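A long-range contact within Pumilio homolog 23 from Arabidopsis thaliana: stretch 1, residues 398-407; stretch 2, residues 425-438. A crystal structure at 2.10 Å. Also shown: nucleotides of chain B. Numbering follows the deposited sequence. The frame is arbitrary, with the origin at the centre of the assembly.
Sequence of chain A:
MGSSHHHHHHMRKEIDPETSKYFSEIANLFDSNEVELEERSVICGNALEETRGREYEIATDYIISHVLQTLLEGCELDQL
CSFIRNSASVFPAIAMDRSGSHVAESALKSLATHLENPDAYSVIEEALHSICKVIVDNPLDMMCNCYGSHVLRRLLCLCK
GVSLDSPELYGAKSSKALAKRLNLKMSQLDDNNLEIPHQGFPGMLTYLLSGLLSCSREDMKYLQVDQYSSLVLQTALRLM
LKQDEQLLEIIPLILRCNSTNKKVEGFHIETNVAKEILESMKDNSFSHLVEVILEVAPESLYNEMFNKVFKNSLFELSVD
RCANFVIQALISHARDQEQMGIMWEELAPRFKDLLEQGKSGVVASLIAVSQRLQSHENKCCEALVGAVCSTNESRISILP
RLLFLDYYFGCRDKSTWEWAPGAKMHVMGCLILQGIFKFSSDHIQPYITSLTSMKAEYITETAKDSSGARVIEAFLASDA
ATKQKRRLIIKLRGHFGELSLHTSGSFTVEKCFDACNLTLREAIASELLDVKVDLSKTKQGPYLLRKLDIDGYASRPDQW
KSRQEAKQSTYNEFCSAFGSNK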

ATOM      1  N   ILE A 398     -27.017 -11.294   5.525  1.00 18.30           N
ATOM      2  CA  ILE A 398     -25.639 -11.381   5.050  1.00 22.10           C
ATOM      3  C   ILE A 398     -24.964 -10.010   5.095  1.00 17.54           C
ATOM      4  O   ILE A 398     -23.800  -9.894   5.495  1.00 19.59           O
ATOM      5  CB  ILE A 398     -25.590 -12.025   3.650  1.00 23.37           C
ATOM      6  CG1 ILE A 398     -24.148 -12.107   3.143  1.00 24.57           C
ATOM      7  CG2 ILE A 398     -26.437 -11.268   2.680  1.00 17.07           C
ATOM      8  CD1 ILE A 398     -23.249 -12.958   4.017  1.00 27.90           C
ATOM      9  N   LEU A 399     -25.687  -8.942   4.728  1.00 15.83           N
ATOM     10  CA  LEU A 399     -25.067  -7.618   4.731  1.00 19.65           C
ATOM     11  C   LEU A 399     -24.706  -7.165   6.127  1.00 17.92           C
ATOM     12  O   LEU A 399     -23.521  -6.825   6.368  1.00 18.28           O
ATOM     13  CB  LEU A 399     -25.964  -6.606   4.000  1.00 16.94           C
ATOM     14  CG  LEU A 399     -25.364  -5.955   2.750  1.00 19.11           C
ATOM     15  CD1 LEU A 399     -24.035  -5.245   3.068  1.00 12.08           C
ATOM     16  CD2 LEU A 399     -25.170  -6.998   1.642  1.00 17.02           C
ATOM     17  N   PRO A 400     -25.611  -7.112   7.118  1.00 19.42           N
ATOM     18  CA  PRO A 400     -25.203  -6.696   8.466  1.00 20.72           C
ATOM     19  C   PRO A 400     -24.045  -7.503   9.030  1.00 22.18           C
ATOM     20  O   PRO A 400     -23.160  -6.938   9.683  1.00 20.18           O
ATOM     21  CB  PRO A 400     -26.473  -6.900   9.308  1.00 18.23           C
ATOM     22  CG  PRO A 400     -27.592  -6.812   8.347  1.00 22.43           C
ATOM     23  CD  PRO A 400     -27.064  -7.395   7.055  1.00 23.21           C
ATOM     24  N   ARG A 401     -24.029  -8.814   8.797  1.00 21.64           N
ATOM     25  CA  ARG A 401     -22.970  -9.627   9.376  1.00 22.81           C
ATOM     26  C   ARG A 401     -21.620  -9.328   8.738  1.00 24.94           C
ATOM     27  O   ARG A 401     -20.599  -9.359   9.427  1.00 24.30           O
ATOM     28  CB  ARG A 401     -23.318 -11.110   9.254  1.00 23.68           C
ATOM     29  CG  ARG A 401     -24.550 -11.501  10.085  1.00 23.19           C
ATOM     30  CD  ARG A 401     -24.936 -12.940   9.889  1.00 21.93           C
ATOM     31  NE  ARG A 401     -26.112 -13.282  10.687  1.00 25.08           N
ATOM     32  CZ  ARG A 401     -26.550 -14.523  10.883  1.00 33.84           C
ATOM     33  NH1 ARG A 401     -25.904 -15.554  10.346  1.00 29.79           N
ATOM     34  NH2 ARG A 401     -27.630 -14.733  11.627  1.00 30.88           N
ATOM     35  N   LEU A 402     -21.589  -9.015   7.442  1.00 15.08           N
ATOM     36  CA  LEU A 402     -20.309  -8.686   6.820  1.00 17.72           C
ATOM     37  C   LEU A 402     -19.862  -7.274   7.172  1.00 17.28           C
ATOM     38  O   LEU A 402     -18.665  -7.031   7.364  1.00 23.64           O
ATOM     39  CB  LEU A 402     -20.395  -8.851   5.301  1.00 17.04           C
ATOM     40  CG  LEU A 402     -20.265 -10.286   4.783  1.00 21.52           C
ATOM     41  CD1 LEU A 402     -20.684 -10.362   3.331  1.00 18.29           C
ATOM     42  CD2 LEU A 402     -18.847 -10.816   4.959  1.00 20.73           C
ATOM     43  N   LEU A 403     -20.804  -6.328   7.264  1.00 16.73           N
ATOM     44  CA  LEU A 403     -20.458  -4.983   7.727  1.00 21.30           C
ATOM     45  C   LEU A 403     -19.803  -4.994   9.103  1.00 19.76           C
ATOM     46  O   LEU A 403     -18.938  -4.155   9.385  1.00 20.74           O
ATOM     47  CB  LEU A 403     -21.703  -4.096   7.762  1.00 19.79           C
ATOM     48  CG  LEU A 403     -22.336  -3.753   6.414  1.00 18.66           C
ATOM     49  CD1 LEU A 403     -23.689  -3.083   6.667  1.00 13.38           C
ATOM     50  CD2 LEU A 403     -21.392  -2.846   5.585  1.00 14.89           C
ATOM     51  N   PHE A 404     -20.209  -5.916   9.977  1.00 21.21           N
ATOM     52  CA  PHE A 404     -19.662  -5.993  11.327  1.00 18.99           C
ATOM     53  C   PHE A 404     -19.038  -7.362  11.549  1.00 20.50           C
ATOM     54  O   PHE A 404     -19.317  -8.014  12.560  1.00 23.10           O
ATOM     55  CB  PHE A 404     -20.746  -5.761  12.387  1.00 20.03           C
ATOM     56  CG  PHE A 404     -21.308  -4.371  12.413  1.00 19.11           C
ATOM     57  CD1 PHE A 404     -20.550  -3.309  12.871  1.00 18.05           C
ATOM     58  CD2 PHE A 404     -22.616  -4.137  12.022  1.00 22.86           C
ATOM     59  CE1 PHE A 404     -21.073  -2.030  12.916  1.00 23.14           C
ATOM     60  CE2 PHE A 404     -23.150  -2.866  12.062  1.00 24.36           C
ATOM     61  CZ  PHE A 404     -22.380  -1.805  12.514  1.00 21.85           C
ATOM     62  N   LEU A 405     -18.205  -7.800  10.601  1.00 18.72           N
ATOM     63  CA  LEU A 405     -17.717  -9.178  10.571  1.00 20.26           C
ATOM     64  C   LEU A 405     -17.109  -9.613  11.906  1.00 27.39           C
ATOM     65  O   LEU A 405     -17.377 -10.728  12.380  1.00 27.84           O
ATOM     66  CB  LEU A 405     -16.703  -9.313   9.430  1.00 24.40           C
ATOM     67  CG  LEU A 405     -16.300 -10.636   8.787  1.00 29.67           C
ATOM     68  CD1 LEU A 405     -17.507 -11.473   8.403  1.00 21.95           C
ATOM     69  CD2 LEU A 405     -15.464 -10.334   7.545  1.00 27.18           C
ATOM     70  N   ASP A 406     -16.306  -8.748  12.544  1.00 24.02           N
ATOM     71  CA  ASP A 406     -15.654  -9.154  13.795  1.00 27.84           C
ATOM     72  C   ASP A 406     -16.649  -9.235  14.950  1.00 29.34           C
ATOM     73  O   ASP A 406     -16.545 -10.131  15.796  1.00 30.60           O
ATOM     74  CB  ASP A 406     -14.484  -8.221  14.148  1.00 25.44           C
ATOM     75  CG  ASP A 406     -14.876  -6.750  14.169  1.00 33.68           C
ATOM     76  OD1 ASP A 406     -15.932  -6.400  13.593  1.00 30.75           O
ATOM     77  OD2 ASP A 406     -14.112  -5.937  14.749  1.00 33.21           O
ATOM     78  N   TYR A 407     -17.633  -8.330  14.996  1.00 24.71           N
ATOM     79  CA  TYR A 407     -18.644  -8.411  16.051  1.00 28.02           C
ATOM     80  C   TYR A 407     -19.507  -9.656  15.897  1.00 31.61           C
ATOM     81  O   TYR A 407     -19.836 -10.316  16.890  1.00 34.48           O
ATOM     82  CB  TYR A 407     -19.528  -7.160  16.056  1.00 30.20           C
ATOM     83  CG  TYR A 407     -18.821  -5.910  16.521  1.00 34.12           C
ATOM     84  CD1 TYR A 407     -18.168  -5.081  15.615  1.00 34.48           C
ATOM     85  CD2 TYR A 407     -18.812  -5.550  17.866  1.00 36.15           C
ATOM     86  CE1 TYR A 407     -17.517  -3.935  16.033  1.00 33.49           C
ATOM     87  CE2 TYR A 407     -18.157  -4.403  18.296  1.00 36.88           C
ATOM     88  CZ  TYR A 407     -17.511  -3.601  17.377  1.00 38.53           C
ATOM     89  OH  TYR A 407     -16.856  -2.458  17.790  1.00 37.67           O
ATOM     90  N   MET A 425     -17.612   0.059  11.481  1.00 23.14           N
ATOM     91  CA  MET A 425     -17.770  -1.133  10.658  1.00 22.30           C
ATOM     92  C   MET A 425     -16.414  -1.716  10.253  1.00 22.89           C
ATOM     93  O   MET A 425     -15.376  -1.052  10.302  1.00 20.01           O
ATOM     94  CB  MET A 425     -18.615  -0.816   9.431  1.00 19.60           C
ATOM     95  CG  MET A 425     -20.078  -0.666   9.809  1.00 23.43           C
ATOM     96  SD  MET A 425     -21.141  -0.068   8.495  1.00 18.90           S
ATOM     97  CE  MET A 425     -22.737  -0.222   9.321  1.00 11.96           C
ATOM     98  N   HIS A 426     -16.448  -2.978   9.826  1.00 21.37           N
ATOM     99  CA  HIS A 426     -15.252  -3.783   9.614  1.00 18.62           C
ATOM    100  C   HIS A 426     -14.625  -3.473   8.261  1.00 22.37           C
ATOM    101  O   HIS A 426     -15.291  -3.571   7.223  1.00 15.79           O
ATOM    102  CB  HIS A 426     -15.633  -5.260   9.702  1.00 22.21           C
ATOM    103  CG  HIS A 426     -14.464  -6.188   9.810  1.00 23.35           C
ATOM    104  ND1 HIS A 426     -13.964  -6.881   8.729  1.00 20.43           N
ATOM    105  CD2 HIS A 426     -13.712  -6.555  10.877  1.00 18.76           C
ATOM    106  CE1 HIS A 426     -12.949  -7.632   9.122  1.00 27.79           C
ATOM    107  NE2 HIS A 426     -12.775  -7.451  10.420  1.00 21.25           N
ATOM    108  N   VAL A 427     -13.331  -3.135   8.261  1.00 18.35           N
ATOM    109  CA  VAL A 427     -12.704  -2.653   7.028  1.00 20.65           C
ATOM    110  C   VAL A 427     -12.693  -3.741   5.954  1.00 20.80           C
ATOM    111  O   VAL A 427     -13.105  -3.510   4.810  1.00 17.54           O
ATOM    112  CB  VAL A 427     -11.287  -2.110   7.313  1.00 21.75           C
ATOM    113  CG1 VAL A 427     -10.563  -1.811   6.004  1.00 19.07           C
ATOM    114  CG2 VAL A 427     -11.377  -0.826   8.140  1.00 21.03           C
ATOM    115  N   MET A 428     -12.228  -4.944   6.294  1.00 15.37           N
ATOM    116  CA  MET A 428     -12.106  -5.965   5.260  1.00 17.01           C
ATOM    117  C   MET A 428     -13.476  -6.491   4.838  1.00 19.85           C
ATOM    118  O   MET A 428     -13.699  -6.780   3.654  1.00 18.83           O
ATOM    119  CB  MET A 428     -11.206  -7.106   5.744  1.00 18.41           C
ATOM    120  CG  MET A 428     -10.934  -8.156   4.679  1.00 14.82           C
ATOM    121  SD  MET A 428     -10.097  -7.492   3.221  1.00 23.58           S
ATOM    122  CE  MET A 428      -8.456  -7.211   3.883  1.00 21.39           C
ATOM    123  N   GLY A 429     -14.412  -6.603   5.784  1.00 18.31           N
ATOM    124  CA  GLY A 429     -15.766  -6.974   5.413  1.00 19.73           C
ATOM    125  C   GLY A 429     -16.370  -5.990   4.431  1.00 19.13           C
ATOM    126  O   GLY A 429     -17.004  -6.383   3.449  1.00 17.29           O
ATOM    127  N   CYS A 430     -16.141  -4.693   4.657  1.00 14.94           N
ATOM    128  CA  CYS A 430     -16.655  -3.689   3.732  1.00 15.59           C
ATOM    129  C   CYS A 430     -15.910  -3.706   2.398  1.00 18.52           C
ATOM    130  O   CYS A 430     -16.515  -3.437   1.357  1.00 19.44           O
ATOM    131  CB  CYS A 430     -16.601  -2.307   4.378  1.00 16.56           C
ATOM    132  SG  CYS A 430     -17.794  -2.097   5.715  1.00 18.42           S
ATOM    133  N   LEU A 431     -14.617  -4.053   2.396  1.00 17.02           N
ATOM    134  CA  LEU A 431     -13.905  -4.210   1.128  1.00 18.29           C
ATOM    135  C   LEU A 431     -14.410  -5.424   0.352  1.00 15.57           C
ATOM    136  O   LEU A 431     -14.552  -5.361  -0.874  1.00 19.18           O
ATOM    137  CB  LEU A 431     -12.389  -4.316   1.361  1.00 18.03           C
ATOM    138  CG  LEU A 431     -11.677  -3.033   1.819  1.00 22.08           C
ATOM    139  CD1 LEU A 431     -10.275  -3.362   2.375  1.00 19.46           C
ATOM    140  CD2 LEU A 431     -11.570  -2.018   0.680  1.00 16.07           C
ATOM    141  N   ILE A 432     -14.669  -6.541   1.044  1.00 13.03           N
ATOM    142  CA  ILE A 432     -15.292  -7.693   0.395  1.00 20.06           C
ATOM    143  C   ILE A 432     -16.588  -7.271  -0.292  1.00 19.99           C
ATOM    144  O   ILE A 432     -16.825  -7.578  -1.468  1.00 21.98           O
ATOM    145  CB  ILE A 432     -15.541  -8.810   1.424  1.00 20.56           C
ATOM    146  CG1 ILE A 432     -14.213  -9.392   1.903  1.00 22.01           C
ATOM    147  CG2 ILE A 432     -16.410  -9.920   0.825  1.00 19.39           C
ATOM    148  CD1 ILE A 432     -14.353 -10.378   3.044  1.00 14.76           C
ATOM    149  N   LEU A 433     -17.416  -6.508   0.425  1.00 18.02           N
ATOM    150  CA  LEU A 433     -18.710  -6.076  -0.101  1.00 20.29           C
ATOM    151  C   LEU A 433     -18.540  -5.143  -1.294  1.00 18.74           C
ATOM    152  O   LEU A 433     -19.315  -5.210  -2.256  1.00 19.78           O
ATOM    153  CB  LEU A 433     -19.509  -5.396   1.013  1.00 15.18           C
ATOM    154  CG  LEU A 433     -20.064  -6.341   2.088  1.00 16.94           C
ATOM    155  CD1 LEU A 433     -20.515  -5.559   3.321  1.00 15.77           C
ATOM    156  CD2 LEU A 433     -21.239  -7.140   1.518  1.00 18.23           C
ATOM    157  N   GLN A 434     -17.531  -4.266  -1.250  1.00 16.37           N
ATOM    158  CA  GLN A 434     -17.232  -3.428  -2.408  1.00 19.29           C
ATOM    159  C   GLN A 434     -16.906  -4.281  -3.620  1.00 17.28           C
ATOM    160  O   GLN A 434     -17.323  -3.966  -4.742  1.00 20.61           O
ATOM    161  CB  GLN A 434     -16.069  -2.477  -2.086  1.00 18.42           C
ATOM    162  CG  GLN A 434     -16.459  -1.388  -1.080  1.00 20.90           C
ATOM    163  CD  GLN A 434     -15.264  -0.694  -0.491  1.00 22.85           C
ATOM    164  OE1 GLN A 434     -14.514  -0.032  -1.198  1.00 20.07           O
ATOM    165  NE2 GLN A 434     -15.077  -0.843   0.807  1.00 19.30           N
ATOM    166  N   GLY A 435     -16.153  -5.366  -3.416  1.00 20.87           N
ATOM    167  CA  GLY A 435     -15.866  -6.270  -4.519  1.00 18.42           C
ATOM    168  C   GLY A 435     -17.094  -7.049  -4.962  1.00 20.67           C
ATOM    169  O   GLY A 435     -17.299  -7.266  -6.158  1.00 21.03           O
ATOM    170  N   ILE A 436     -17.919  -7.485  -3.999  1.00 20.34           N
ATOM    171  CA  ILE A 436     -19.164  -8.194  -4.313  1.00 20.32           C
ATOM    172  C   ILE A 436     -19.997  -7.390  -5.303  1.00 13.36           C
ATOM    173  O   ILE A 436     -20.494  -7.922  -6.303  1.00 18.95           O
ATOM    174  CB  ILE A 436     -19.952  -8.490  -3.019  1.00 21.83           C
ATOM    175  CG1 ILE A 436     -19.284  -9.630  -2.238  1.00 21.75           C
ATOM    176  CG2 ILE A 436     -21.441  -8.801  -3.309  1.00 20.55           C
ATOM    177  CD1 ILE A 436     -19.494 -10.987  -2.869  1.00 22.03           C
ATOM    178  N   PHE A 437     -20.141  -6.092  -5.058  1.00 14.60           N
ATOM    179  CA  PHE A 437     -21.053  -5.315  -5.885  1.00 19.68           C
ATOM    180  C   PHE A 437     -20.470  -4.963  -7.245  1.00 24.79           C
ATOM    181  O   PHE A 437     -21.139  -4.288  -8.036  1.00 20.50           O
ATOM    182  CB  PHE A 437     -21.525  -4.067  -5.123  1.00 20.25           C
ATOM    183  CG  PHE A 437     -22.554  -4.399  -4.070  1.00 19.35           C
ATOM    184  CD1 PHE A 437     -23.771  -4.961  -4.448  1.00 20.37           C
ATOM    185  CD2 PHE A 437     -22.284  -4.232  -2.716  1.00 20.14           C
ATOM    186  CE1 PHE A 437     -24.722  -5.327  -3.494  1.00 18.33           C
ATOM    187  CE2 PHE A 437     -23.233  -4.589  -1.747  1.00 20.51           C
ATOM    188  CZ  PHE A 437     -24.450  -5.140  -2.139  1.00 18.29           C
ATOM    189  N   LYS A 438     -19.275  -5.450  -7.563  1.00 23.75           N
ATOM    190  CA  LYS A 438     -18.771  -5.353  -8.922  1.00 24.94           C
ATOM    191  C   LYS A 438     -19.107  -6.576  -9.767  1.00 22.92           C
ATOM    192  O   LYS A 438     -18.962  -6.514 -10.993  1.00 22.08           O
ATOM    193  CB  LYS A 438     -17.257  -5.099  -8.894  1.00 27.48           C
ATOM    194  CG  LYS A 438     -16.921  -3.664  -8.469  1.00 28.95           C
ATOM    195  CD  LYS A 438     -15.441  -3.477  -8.188  1.00 35.52           C
ATOM    196  CE  LYS A 438     -14.607  -3.745  -9.424  1.00 40.88           C
ATOM    197  NZ  LYS A 438     -13.162  -3.897  -9.082  1.00 39.99           N
TER
ATOM    198  P     A B   3      -9.137   8.346   4.551  1.00 40.82           P
ATOM    199  OP1   A B   3      -8.135   8.916   5.495  1.00 44.22           O
ATOM    200  OP2   A B   3      -8.733   7.936   3.182  1.00 36.13           O
ATOM    201  O5'   A B   3      -9.808   7.098   5.281  1.00 37.81           O
ATOM    202  C5'   A B   3     -10.385   7.227   6.576  1.00 35.63           C
ATOM    203  C4'   A B   3     -11.036   5.937   7.016  1.00 37.22           C
ATOM    204  O4'   A B   3     -12.169   5.647   6.157  1.00 37.26           O
ATOM    205  C3'   A B   3     -10.170   4.682   6.930  1.00 33.29           C
ATOM    206  O3'   A B   3      -9.325   4.526   8.056  1.00 35.99           O
ATOM    207  C2'   A B   3     -11.198   3.561   6.777  1.00 33.31           C
ATOM    208  O2'   A B   3     -11.756   3.193   8.032  1.00 35.30           O
ATOM    209  C1'   A B   3     -12.287   4.253   5.959  1.00 28.18           C
ATOM    210  N9    A B   3     -12.185   3.975   4.516  1.00 24.13           N
ATOM    211  C8    A B   3     -11.837   4.851   3.512  1.00 28.91           C
ATOM    212  N7    A B   3     -11.875   4.303   2.313  1.00 30.69           N
ATOM    213  C5    A B   3     -12.289   2.987   2.557  1.00 28.28           C
ATOM    214  C6    A B   3     -12.531   1.885   1.720  1.00 27.76           C
ATOM    215  N6    A B   3     -12.380   1.923   0.394  1.00 28.58           N
ATOM    216  N1    A B   3     -12.941   0.723   2.289  1.00 27.55           N
ATOM    217  C2    A B   3     -13.092   0.665   3.614  1.00 28.24           C
ATOM    218  N3    A B   3     -12.895   1.635   4.506  1.00 29.28           N
ATOM    219  C4    A B   3     -12.489   2.774   3.910  1.00 25.70           C
ATOM    220  P     U B   5      -5.217  -1.639   7.314  1.00 35.79           P
ATOM    221  OP1   U B   5      -5.676  -1.120   8.623  1.00 27.79           O
ATOM    222  OP2   U B   5      -3.786  -1.626   6.920  1.00 37.81           O
ATOM    223  O5'   U B   5      -5.742  -3.135   7.154  1.00 32.30           O
ATOM    224  C5'   U B   5      -7.107  -3.451   7.393  1.00 25.56           C
ATOM    225  C4'   U B   5      -7.290  -4.922   7.663  1.00 23.99           C
ATOM    226  O4'   U B   5      -7.020  -5.665   6.444  1.00 23.59           O
ATOM    227  C3'   U B   5      -6.358  -5.497   8.724  1.00 26.51           C
ATOM    228  O3'   U B   5      -7.026  -6.564   9.376  1.00 27.13           O
ATOM    229  C2'   U B   5      -5.210  -6.061   7.887  1.00 21.32           C
ATOM    230  O2'   U B   5      -4.469  -7.081   8.520  1.00 22.86           O
ATOM    231  C1'   U B   5      -5.960  -6.580   6.663  1.00 22.16           C
ATOM    232  N1    U B   5      -5.161  -6.631   5.430  1.00 25.85           N
ATOM    233  C2    U B   5      -5.126  -7.837   4.761  1.00 23.07           C
ATOM    234  O2    U B   5      -5.696  -8.829   5.170  1.00 22.81           O
ATOM    235  N3    U B   5      -4.390  -7.850   3.604  1.00 25.26           N
ATOM    236  C4    U B   5      -3.704  -6.788   3.060  1.00 26.95           C
ATOM    237  O4    U B   5      -3.093  -6.967   2.012  1.00 30.21           O
ATOM    238  C5    U B   5      -3.792  -5.565   3.800  1.00 26.96           C
ATOM    239  C6    U B   5      -4.509  -5.522   4.935  1.00 24.93           C
ATOM    240  P     U B   4      -7.723   4.513   7.877  1.00 36.27           P
ATOM    241  OP1   U B   4      -7.162   4.504   9.252  1.00 46.15           O
ATOM    242  OP2   U B   4      -7.310   5.494   6.839  1.00 34.48           O
ATOM    243  O5'   U B   4      -7.429   3.095   7.225  1.00 34.96           O
ATOM    244  C5'   U B   4      -7.895   1.898   7.832  1.00 31.14           C
ATOM    245  C4'   U B   4      -7.737   0.744   6.880  1.00 33.98           C
ATOM    246  O4'   U B   4      -8.562   0.997   5.710  1.00 29.03           O
ATOM    247  C3'   U B   4      -6.310   0.532   6.361  1.00 32.27           C
ATOM    248  O3'   U B   4      -6.054  -0.855   6.201  1.00 37.13           O
ATOM    249  C2'   U B   4      -6.344   1.177   4.983  1.00 31.66           C
ATOM    250  O2'   U B   4      -5.410   0.658   4.059  1.00 33.22           O
ATOM    251  C1'   U B   4      -7.773   0.884   4.545  1.00 31.88           C
ATOM    252  N1    U B   4      -8.252   1.824   3.524  1.00 30.82           N
ATOM    253  C2    U B   4      -8.595   1.265   2.312  1.00 36.65           C
ATOM    254  O2    U B   4      -8.563   0.059   2.104  1.00 36.54           O
ATOM    255  N3    U B   4      -8.999   2.168   1.361  1.00 36.55           N
ATOM    256  C4    U B   4      -9.061   3.538   1.495  1.00 30.76           C
ATOM    257  O4    U B   4      -9.449   4.197   0.528  1.00 32.16           O
ATOM    258  C5    U B   4      -8.665   4.047   2.780  1.00 35.04           C
ATOM    259  C6    U B   4      -8.271   3.190   3.733  1.00 32.34           C

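Helix 398-403 and helix 427-436 run in roughly opposed directions, at 135° between their N-to-C vectors, and their axes approach to 8.7 Å. The contact buries 647 Å² in total, and its tightest backbone approach lies where the first helix ends and the second begins: CA of Leu402 is 5.1 Å from CA of Gly429, and CA of Phe404 is 5.2 Å from CA of His426.

Glycine supplies the hollow here. Leu402 O sits 3.5 Å from Gly429 CA, with an angle of 150° at the hydrogen, consistent with a CA-H...O contact. An ideal CB on Gly429 would fall 2.1 Å from Leu402 O, so the close approach depends on the absent side chain. Beside it, Leu405 CD2 packs 4.0 Å from Gly429 CA.

The one hydrogen bond between the stretches is nearly linear: His426 N donates to Leu403 O at 2.8 Å and 178°. His426 also caps its own helix, ND1 accepting from Gly429 N at 3.0 Å. With chi1 at t, its imidazole offers a face to Leu405, whose CB lies 3.9 Å from the ring centroid and 21° off the normal.

Further along, Leu433 is the knob that points toward the first helix. Its CD1 meets Leu399 CD1 at 3.5 Å and Leu403 CD2 at 3.6 Å, while its CD2 reaches Leu402 CD1 at 3.7 Å; branched leucines thus close around a branched leucine. Leu403 CD2 also touches Cys430 SG at 3.7 Å.

At the other end, Phe404 starts away from the second stretch, yet its ring returns to place CE1 3.5 Å from Met425 CG. The extended, unbranched Met425 carries its CE on to Leu403 CD1, 4.0 Å away.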